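Local coordinates for putative Ribokinase II (Escherichia coli O6, PDB 3IQ0), which binds ATP and probably transfers its terminal phosphate to a sugar, as a putative ribokinase of the pfkB carbohydrate kinase family, at residues A39-I44 with H71-D76; L50-G55 with C269-F274; G55-V60 with Q121-N126. One frame throughout, in Å; residues are numbered along the deposited sequence.

Interaction 1 of 3, residues A39-I44 with H71-D76; sequences APAIFI and HRLAAD
Two helices of the ribokinase-fold alpha/beta domain, 39-49 and 64-75, meet here where A41 and I44 receive L73; strand 54-61 runs between them in the chain. L73 is the sole residue of 71-76 to reach across. Its side chain points at the facing helix, and its branches divide the work: CD2 lies 4.4 Å from A41 CB, while CD1 comes to 4.1 Å from the backbone O of A41. Its first torsion (-98°) lies off the staggered positions, and with it both methyls reach the turn of A41. The branch carbon, L73 CG, is 4.3 Å from I44 CG2. A small alanine suits the place of closest backbone approach, where the CA atoms of A41 and L73 are 7.8 Å apart. I44 sits one helical turn on and offers its short branch to the leucine, while its longer arm leads away from L73 toward the sheet. The contact is small but buried, its side chains all aliphatic; the one polar atom touched is A41 O. Polar groups hold the end of helix 64-75: R72 NH2 forms a salt bridge with E298, and the backbone O of D76 is hydrogen-bonded to T48 OG1 of helix 39-49.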
loop_
_atom_site.group_PDB
_atom_site.type_symbol
_atom_site.label_atom_id
_atom_site.label_comp_id
_atom_site.label_asym_id
_atom_site.label_seq_id
_atom_site.Cartn_x
_atom_site.Cartn_y
_atom_site.Cartn_z
ATOM N N ALA B 39 14.192 4.162 -6.929
ATOM C CA ALA B 39 15.348 4.830 -7.513
ATOM C C ALA B 39 16.685 4.404 -6.904
ATOM O O ALA B 39 17.581 3.965 -7.626
ATOM C CB ALA B 39 15.181 6.359 -7.415
ATOM N N PRO B 40 16.843 4.525 -5.576
ATOM C CA PRO B 40 18.118 4.126 -4.970
ATOM C C PRO B 40 18.463 2.659 -5.228
ATOM O O PRO B 40 19.624 2.323 -5.473
ATOM C CB PRO B 40 17.904 4.408 -3.483
ATOM C CG PRO B 40 16.907 5.536 -3.487
ATOM C CD PRO B 40 15.940 5.101 -4.561
ATOM N N ALA B 41 17.450 1.793 -5.173
ATOM C CA ALA B 41 17.655 0.363 -5.389
ATOM C C ALA B 41 18.086 0.057 -6.821
ATOM O O ALA B 41 18.969 -0.769 -7.046
ATOM C CB ALA B 41 16.384 -0.413 -5.047
ATOM N N ILE B 42 17.457 0.711 -7.789
ATOM C CA ILE B 42 17.815 0.495 -9.184
ATOM C C ILE B 42 19.226 1.037 -9.436
ATOM O O ILE B 42 20.026 0.411 -10.135
ATOM C CB ILE B 42 16.802 1.176 -10.126
ATOM C CG1 ILE B 42 15.394 0.661 -9.818
ATOM C CG2 ILE B 42 17.162 0.878 -11.573
ATOM C CD1 ILE B 42 14.295 1.424 -10.507
ATOM N N PHE B 43 19.528 2.196 -8.862
ATOM C CA PHE B 43 20.852 2.795 -9.008
ATOM C C PHE B 43 21.905 1.808 -8.516
ATOM O O PHE B 43 22.849 1.468 -9.233
ATOM C CB PHE B 43 20.961 4.078 -8.165
ATOM C CG PHE B 43 22.367 4.631 -8.057
ATOM C CD1 PHE B 43 22.873 5.487 -9.032
ATOM C CD2 PHE B 43 23.181 4.299 -6.975
ATOM C CE1 PHE B 43 24.166 6.009 -8.935
ATOM C CE2 PHE B 43 24.482 4.810 -6.862
ATOM C CZ PHE B 43 24.972 5.667 -7.844
ATOM N N ILE B 44 21.732 1.353 -7.281
ATOM C CA ILE B 44 22.681 0.435 -6.669
ATOM C C ILE B 44 22.749 -0.917 -7.363
ATOM O O ILE B 44 23.798 -1.558 -7.366
ATOM C CB ILE B 44 22.370 0.242 -5.160
ATOM C CG1 ILE B 44 23.678 0.064 -4.397
ATOM C CG2 ILE B 44 21.461 -0.950 -4.936
ATOM C CD1 ILE B 44 24.556 1.287 -4.441
ATOM N N HIS B 71 16.250 -10.115 -1.665
ATOM C CA HIS B 71 16.772 -11.271 -2.389
ATOM C C HIS B 71 17.457 -10.873 -3.693
ATOM O O HIS B 71 18.554 -11.348 -4.004
ATOM C CB HIS B 71 15.641 -12.259 -2.700
ATOM C CG HIS B 71 15.062 -12.925 -1.489
ATOM N ND1 HIS B 71 13.904 -13.668 -1.537
ATOM C CD2 HIS B 71 15.483 -12.960 -0.204
ATOM C CE1 HIS B 71 13.633 -14.133 -0.328
ATOM N NE2 HIS B 71 14.575 -13.717 0.498
ATOM N N ARG B 72 16.800 -10.009 -4.459
ATOM C CA ARG B 72 17.341 -9.542 -5.733
ATOM C C ARG B 72 18.664 -8.807 -5.528
ATOM O O ARG B 72 19.653 -9.112 -6.181
ATOM C CB ARG B 72 16.341 -8.612 -6.428
ATOM C CG ARG B 72 16.954 -7.771 -7.543
ATOM C CD ARG B 72 17.438 -8.631 -8.700
ATOM N NE ARG B 72 16.395 -8.807 -9.702
ATOM C CZ ARG B 72 16.249 -8.035 -10.776
ATOM N NH1 ARG B 72 17.086 -7.031 -11.004
ATOM N NH2 ARG B 72 15.250 -8.259 -11.617
ATOM N N LEU B 73 18.669 -7.829 -4.631
ATOM C CA LEU B 73 19.877 -7.053 -4.351
ATOM C C LEU B 73 21.016 -7.921 -3.822
ATOM O O LEU B 73 22.163 -7.774 -4.244
ATOM C CB LEU B 73 19.552 -5.938 -3.351
ATOM C CG LEU B 73 19.275 -4.518 -3.881
ATOM C CD1 LEU B 73 18.954 -4.526 -5.352
ATOM C CD2 LEU B 73 18.162 -3.895 -3.082
ATOM N N ALA B 74 20.705 -8.823 -2.898
ATOM C CA ALA B 74 21.736 -9.692 -2.339
ATOM C C ALA B 74 22.298 -10.603 -3.422
ATOM O O ALA B 74 23.513 -10.761 -3.546
ATOM C CB ALA B 74 21.160 -10.524 -1.199
ATOM N N ALA B 75 21.410 -11.192 -4.216
ATOM C CA ALA B 75 21.821 -12.090 -5.286
ATOM C C ALA B 75 22.688 -11.373 -6.313
ATOM O O ALA B 75 23.579 -11.977 -6.903
ATOM C CB ALA B 75 20.589 -12.696 -5.968
ATOM N N ASP B 76 22.434 -10.083 -6.526
ATOM C CA ASP B 76 23.217 -9.327 -7.489
ATOM C C ASP B 76 24.559 -8.860 -6.925
ATOM O O ASP B 76 25.370 -8.271 -7.642
ATOM C CB ASP B 76 22.414 -8.144 -8.031
ATOM C CG ASP B 76 21.373 -8.573 -9.055
ATOM O OD1 ASP B 76 21.456 -9.717 -9.561
ATOM O OD2 ASP B 76 20.479 -7.770 -9.377
#

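Interaction 2 of 3, residues L50-G55 with C269-F274; sequences LGVPCG and CRQLGF
This is an apolar contact between two helix ends in the ribokinase-like alpha/beta domain: L50 and V52, on the link from helix 39-49 into strand 54-61, meet Q271 and L272 where helix 258-271 stops. V52 is central. With CG1 anti to the backbone N (chi1 170°), CG2 is anti to the carbonyl carbon and reaches L272 CD2 at 3.8 Å and Q271 CB at 4.2 Å. The valine and leucine side chains cross at a slant. The other leucine methyl, L272 CD1, rests 3.9 Å from the backbone O of L50, whose own side chain packs on A265 and A268 of helix 258-271. Beta-branched V52 fits an extended link that leads into a strand, and it also touches V6 on strand 5-9. Both helices finish in Schellman motifs, with G51 and G273 taking the positive phi that the turn needs, a conformation readily open to glycine. In the second motif F274 N bonds back to C269 O at 3.1 Å. R270 fastens the same end: its NH1 donates to a lone pair of F274 O, in the carbonyl plane, over 3.0 Å, though the bond is bent (137° at the hydrogen) and tilted from the guanidinium plane.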
loop_
_atom_site.group_PDB
_atom_site.type_symbol
_atom_site.label_atom_id
_atom_site.label_comp_id
_atom_site.label_asym_id
_atom_site.label_seq_id
_atom_site.Cartn_x
_atom_site.Cartn_y
_atom_site.Cartn_z
ATOM N N LEU B 50 27.878 -3.893 -12.467
ATOM C CA LEU B 50 29.093 -3.494 -13.168
ATOM C C LEU B 50 30.325 -4.015 -12.402
ATOM O O LEU B 50 31.467 -3.795 -12.812
ATOM C CB LEU B 50 29.129 -1.967 -13.355
ATOM C CG LEU B 50 28.084 -1.501 -14.391
ATOM C CD1 LEU B 50 27.993 0.016 -14.438
ATOM C CD2 LEU B 50 28.455 -2.067 -15.775
ATOM N N GLY B 51 30.073 -4.726 -11.301
ATOM C CA GLY B 51 31.145 -5.326 -10.516
ATOM C C GLY B 51 31.747 -4.499 -9.396
ATOM O O GLY B 51 32.720 -4.905 -8.760
ATOM N N VAL B 52 31.168 -3.334 -9.148
ATOM C CA VAL B 52 31.671 -2.444 -8.116
ATOM C C VAL B 52 30.998 -2.737 -6.779
ATOM O O VAL B 52 29.777 -2.673 -6.658
ATOM C CB VAL B 52 31.439 -0.966 -8.534
ATOM C CG1 VAL B 52 31.718 -0.027 -7.376
ATOM C CG2 VAL B 52 32.334 -0.619 -9.729
ATOM N N PRO B 53 31.792 -3.099 -5.759
ATOM C CA PRO B 53 31.241 -3.396 -4.433
ATOM C C PRO B 53 30.430 -2.216 -3.922
ATOM O O PRO B 53 30.872 -1.067 -4.016
ATOM C CB PRO B 53 32.484 -3.684 -3.581
ATOM C CG PRO B 53 33.629 -3.128 -4.379
ATOM C CD PRO B 53 33.239 -3.363 -5.798
ATOM N N CYS B 54 29.246 -2.506 -3.387
ATOM C CA CYS B 54 28.349 -1.452 -2.913
ATOM C C CYS B 54 27.369 -1.937 -1.848
ATOM O O CYS B 54 27.283 -3.133 -1.564
ATOM C CB CYS B 54 27.560 -0.919 -4.098
ATOM S SG CYS B 54 26.735 -2.267 -4.992
ATOM N N GLY B 55 26.620 -0.994 -1.278
ATOM C CA GLY B 55 25.645 -1.322 -0.255
ATOM C C GLY B 55 24.514 -0.312 -0.274
ATOM O O GLY B 55 24.599 0.710 -0.956
ATOM N N CYS B 269 31.523 3.230 -13.414
ATOM C CA CYS B 269 32.567 3.326 -14.431
ATOM C C CYS B 269 33.696 4.221 -13.974
ATOM O O CYS B 269 34.866 3.957 -14.262
ATOM C CB CYS B 269 31.993 3.843 -15.743
ATOM S SG CYS B 269 31.029 2.607 -16.589
ATOM N N ARG B 270 33.348 5.290 -13.271
ATOM C CA ARG B 270 34.361 6.194 -12.759
ATOM C C ARG B 270 35.181 5.460 -11.697
ATOM O O ARG B 270 36.391 5.651 -11.614
ATOM C CB ARG B 270 33.706 7.455 -12.185
ATOM C CG ARG B 270 33.112 8.340 -13.267
ATOM C CD ARG B 270 34.212 8.956 -14.136
ATOM N NE ARG B 270 34.754 10.168 -13.528
ATOM C CZ ARG B 270 35.862 10.784 -13.927
ATOM N NH1 ARG B 270 36.573 10.304 -14.942
ATOM N NH2 ARG B 270 36.250 11.897 -13.317
ATOM N N GLN B 271 34.526 4.612 -10.900
ATOM C CA GLN B 271 35.238 3.843 -9.871
ATOM C C GLN B 271 36.205 2.857 -10.523
ATOM O O GLN B 271 37.209 2.471 -9.922
ATOM C CB GLN B 271 34.275 3.054 -8.981
ATOM C CG GLN B 271 33.575 3.868 -7.898
ATOM C CD GLN B 271 34.530 4.764 -7.127
ATOM O OE1 GLN B 271 34.758 5.918 -7.504
ATOM N NE2 GLN B 271 35.104 4.237 -6.050
ATOM N N LEU B 272 35.898 2.439 -11.746
ATOM C CA LEU B 272 36.760 1.497 -12.450
ATOM C C LEU B 272 37.839 2.244 -13.233
ATOM O O LEU B 272 38.541 1.663 -14.053
ATOM C CB LEU B 272 35.926 0.611 -13.385
ATOM C CG LEU B 272 34.849 -0.243 -12.698
ATOM C CD1 LEU B 272 34.027 -0.968 -13.740
ATOM C CD2 LEU B 272 35.489 -1.232 -11.734
ATOM N N GLY B 273 37.960 3.543 -12.971
ATOM C CA GLY B 273 38.981 4.347 -13.621
ATOM C C GLY B 273 38.743 4.900 -15.018
ATOM O O GLY B 273 39.683 5.377 -15.652
ATOM N N PHE B 274 37.512 4.837 -15.517
ATOM C CA PHE B 274 37.213 5.373 -16.847
ATOM C C PHE B 274 37.354 6.894 -16.803
ATOM O O PHE B 274 37.049 7.506 -15.782
ATOM C CB PHE B 274 35.772 5.042 -17.253
ATOM C CG PHE B 274 35.558 3.623 -17.695
ATOM C CD1 PHE B 274 36.304 2.581 -17.158
ATOM C CD2 PHE B 274 34.552 3.323 -18.604
ATOM C CE1 PHE B 274 36.047 1.261 -17.520
ATOM C CE2 PHE B 274 34.286 2.008 -18.972
ATOM C CZ PHE B 274 35.037 0.973 -18.426
#

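Interaction 3 of 3, residues G55-V60 with Q121-N126; sequences GIISCV and QHVDEN
An extended strand, 55-60, passes an irregular loop, 121-126, with I57 and V123 bringing their CA atoms to 6.6 Å, the nearest backbone approach. The strand belongs to the parallel part of the central sheet of the ribokinase-like fold, and side chains alternate along it: I57 and C59 point to the loop, while S58 points the opposite way and bonds through OG to G10 O. I57 uses both ends of its branched side chain. Its CD1, at the tip of the longer arm, meets V123 CG1 at 4.0 Å, the two side chains meeting at an angle, and its CG2, anti to the backbone N, lies 3.9 Å from the carbonyl O of H122. Branched aliphatic residues suit this seam: V123 packs on I57 and also touches A149 and K152 of helix 144-159, so it lies between strand and helix. Two residues along the strand, C59 offers sulfur to an imidazole. Its SG is 3.6 Å from H122 ND1 and 4.1 Å from the ring centroid, an oblique sulfur-aromatic approach 33° off the ring normal. The small, polarisable thiol fits against a flat ring, and the imidazole is broad enough to touch both C59 and, on the neighbouring strand 83-86, outermost of the sheet within this chain, S84 and L86. Beyond V123 the loop turns away from the strand, and D124 OD1 accepts from N126 N, the geometry of an Asx turn. The bond is nearly straight, 2.9 Å from N126 N to D124 OD1, and meets the oxygen from above the carboxylate plane.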
loop_
_atom_site.group_PDB
_atom_site.type_symbol
_atom_site.label_atom_id
_atom_site.label_comp_id
_atom_site.label_asym_id
_atom_site.label_seq_id
_atom_site.Cartn_x
_atom_site.Cartn_y
_atom_site.Cartn_z
ATOM N N GLY B 55 26.620 -0.994 -1.278
ATOM C CA GLY B 55 25.645 -1.322 -0.255
ATOM C C GLY B 55 24.514 -0.312 -0.274
ATOM O O GLY B 55 24.599 0.710 -0.956
ATOM N N ILE B 56 23.445 -0.583 0.464
ATOM C CA ILE B 56 22.327 0.347 0.492
ATOM C C ILE B 56 21.686 0.405 1.870
ATOM O O ILE B 56 21.564 -0.610 2.551
ATOM C CB ILE B 56 21.256 -0.023 -0.582
ATOM C CG1 ILE B 56 20.139 1.027 -0.591
ATOM C CG2 ILE B 56 20.706 -1.420 -0.330
ATOM C CD1 ILE B 56 19.155 0.884 -1.745
ATOM N N ILE B 57 21.300 1.609 2.282
ATOM C CA ILE B 57 20.653 1.816 3.576
ATOM C C ILE B 57 19.199 2.125 3.272
ATOM O O ILE B 57 18.900 3.139 2.648
ATOM C CB ILE B 57 21.270 3.015 4.335
ATOM C CG1 ILE B 57 22.736 2.729 4.667
ATOM C CG2 ILE B 57 20.491 3.280 5.610
ATOM C CD1 ILE B 57 23.463 3.904 5.289
ATOM N N SER B 58 18.298 1.251 3.708
ATOM C CA SER B 58 16.877 1.448 3.447
ATOM C C SER B 58 16.024 0.709 4.474
ATOM O O SER B 58 16.554 0.093 5.394
ATOM C CB SER B 58 16.547 0.955 2.033
ATOM O OG SER B 58 15.217 1.275 1.659
ATOM N N CYS B 59 14.704 0.782 4.308
ATOM C CA CYS B 59 13.759 0.124 5.208
ATOM C C CYS B 59 12.655 -0.569 4.429
ATOM O O CYS B 59 12.095 0.013 3.510
ATOM C CB CYS B 59 13.094 1.146 6.141
ATOM S SG CYS B 59 14.076 1.690 7.542
ATOM N N VAL B 60 12.351 -1.810 4.788
ATOM C CA VAL B 60 11.260 -2.544 4.149
ATOM C C VAL B 60 10.447 -3.176 5.272
ATOM O O VAL B 60 10.908 -3.239 6.416
ATOM C CB VAL B 60 11.755 -3.673 3.206
ATOM C CG1 VAL B 60 12.605 -3.091 2.089
ATOM C CG2 VAL B 60 12.522 -4.715 3.994
ATOM N N GLN B 121 18.824 7.205 12.781
ATOM C CA GLN B 121 19.384 6.172 13.637
ATOM C C GLN B 121 19.501 4.869 12.862
ATOM O O GLN B 121 20.415 4.079 13.091
ATOM C CB GLN B 121 18.519 5.967 14.879
ATOM C CG GLN B 121 19.274 5.292 16.011
ATOM C CD GLN B 121 20.586 5.998 16.324
ATOM O OE1 GLN B 121 20.604 7.190 16.638
ATOM N NE2 GLN B 121 21.690 5.264 16.235
ATOM N N HIS B 122 18.569 4.649 11.943
ATOM C CA HIS B 122 18.586 3.445 11.123
ATOM C C HIS B 122 19.806 3.440 10.205
ATOM O O HIS B 122 20.009 2.498 9.439
ATOM C CB HIS B 122 17.299 3.354 10.302
ATOM C CG HIS B 122 16.208 2.580 10.975
ATOM N ND1 HIS B 122 14.875 2.904 10.844
ATOM C CD2 HIS B 122 16.254 1.484 11.769
ATOM C CE1 HIS B 122 14.146 2.042 11.530
ATOM N NE2 HIS B 122 14.959 1.170 12.101
ATOM N N VAL B 123 20.614 4.495 10.290
ATOM C CA VAL B 123 21.819 4.605 9.479
ATOM C C VAL B 123 22.935 3.787 10.114
ATOM O O VAL B 123 22.987 2.572 9.925
ATOM C CB VAL B 123 22.275 6.075 9.343
ATOM C CG1 VAL B 123 23.598 6.152 8.600
ATOM C CG2 VAL B 123 21.224 6.865 8.591
ATOM N N ASP B 124 23.807 4.459 10.868
ATOM C CA ASP B 124 24.954 3.853 11.560
ATOM C C ASP B 124 26.208 4.627 11.165
ATOM O O ASP B 124 26.189 5.854 11.064
ATOM C CB ASP B 124 25.138 2.379 11.166
ATOM C CG ASP B 124 25.756 1.549 12.273
ATOM O OD1 ASP B 124 26.800 1.956 12.818
ATOM O OD2 ASP B 124 25.195 0.478 12.593
ATOM N N GLU B 125 27.295 3.891 10.949
ATOM C CA GLU B 125 28.579 4.449 10.539
ATOM C C GLU B 125 29.568 3.290 10.519
ATOM O O GLU B 125 30.628 3.368 9.905
ATOM C CB GLU B 125 29.053 5.549 11.496
ATOM C CG GLU B 125 29.533 5.089 12.858
ATOM C CD GLU B 125 28.487 4.307 13.625
ATOM O OE1 GLU B 125 27.329 4.776 13.705
ATOM O OE2 GLU B 125 28.827 3.226 14.158
ATOM N N ASN B 126 29.197 2.214 11.208
ATOM C CA ASN B 126 29.993 1.001 11.245
ATOM C C ASN B 126 29.750 0.372 9.877
ATOM O O ASN B 126 30.528 -0.451 9.396
ATOM C CB ASN B 126 29.485 0.066 12.347
ATOM C CG ASN B 126 30.000 -1.360 12.191
ATOM O OD1 ASN B 126 31.191 -1.631 12.372
ATOM N ND2 ASN B 126 29.099 -2.280 11.855
#

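Overall arrangement
Strand 54-61 carries interactions 2 and 3, and the first helix of interaction 1 packs on it. Interactions 2 and 3 share G55, their centres about 21 Å apart, whereas interaction 1 joins the helices on either side of the strand in sequence. Interaction 1 meets both: I44 CD1 packs on G55 O and C54 CB, and I56 CD1 lies against P40 and A41. Interactions 1 and 3 are buried; interaction 2 is only partly so, with exposed L272 at its margin. Their chemistry follows: aliphatic side chains between the helices, one of them against a backbone carbonyl, aliphatic contacts beside glycine-ended helices in interaction 2, and a sulfur-imidazole contact added to aliphatic packing in interaction 3.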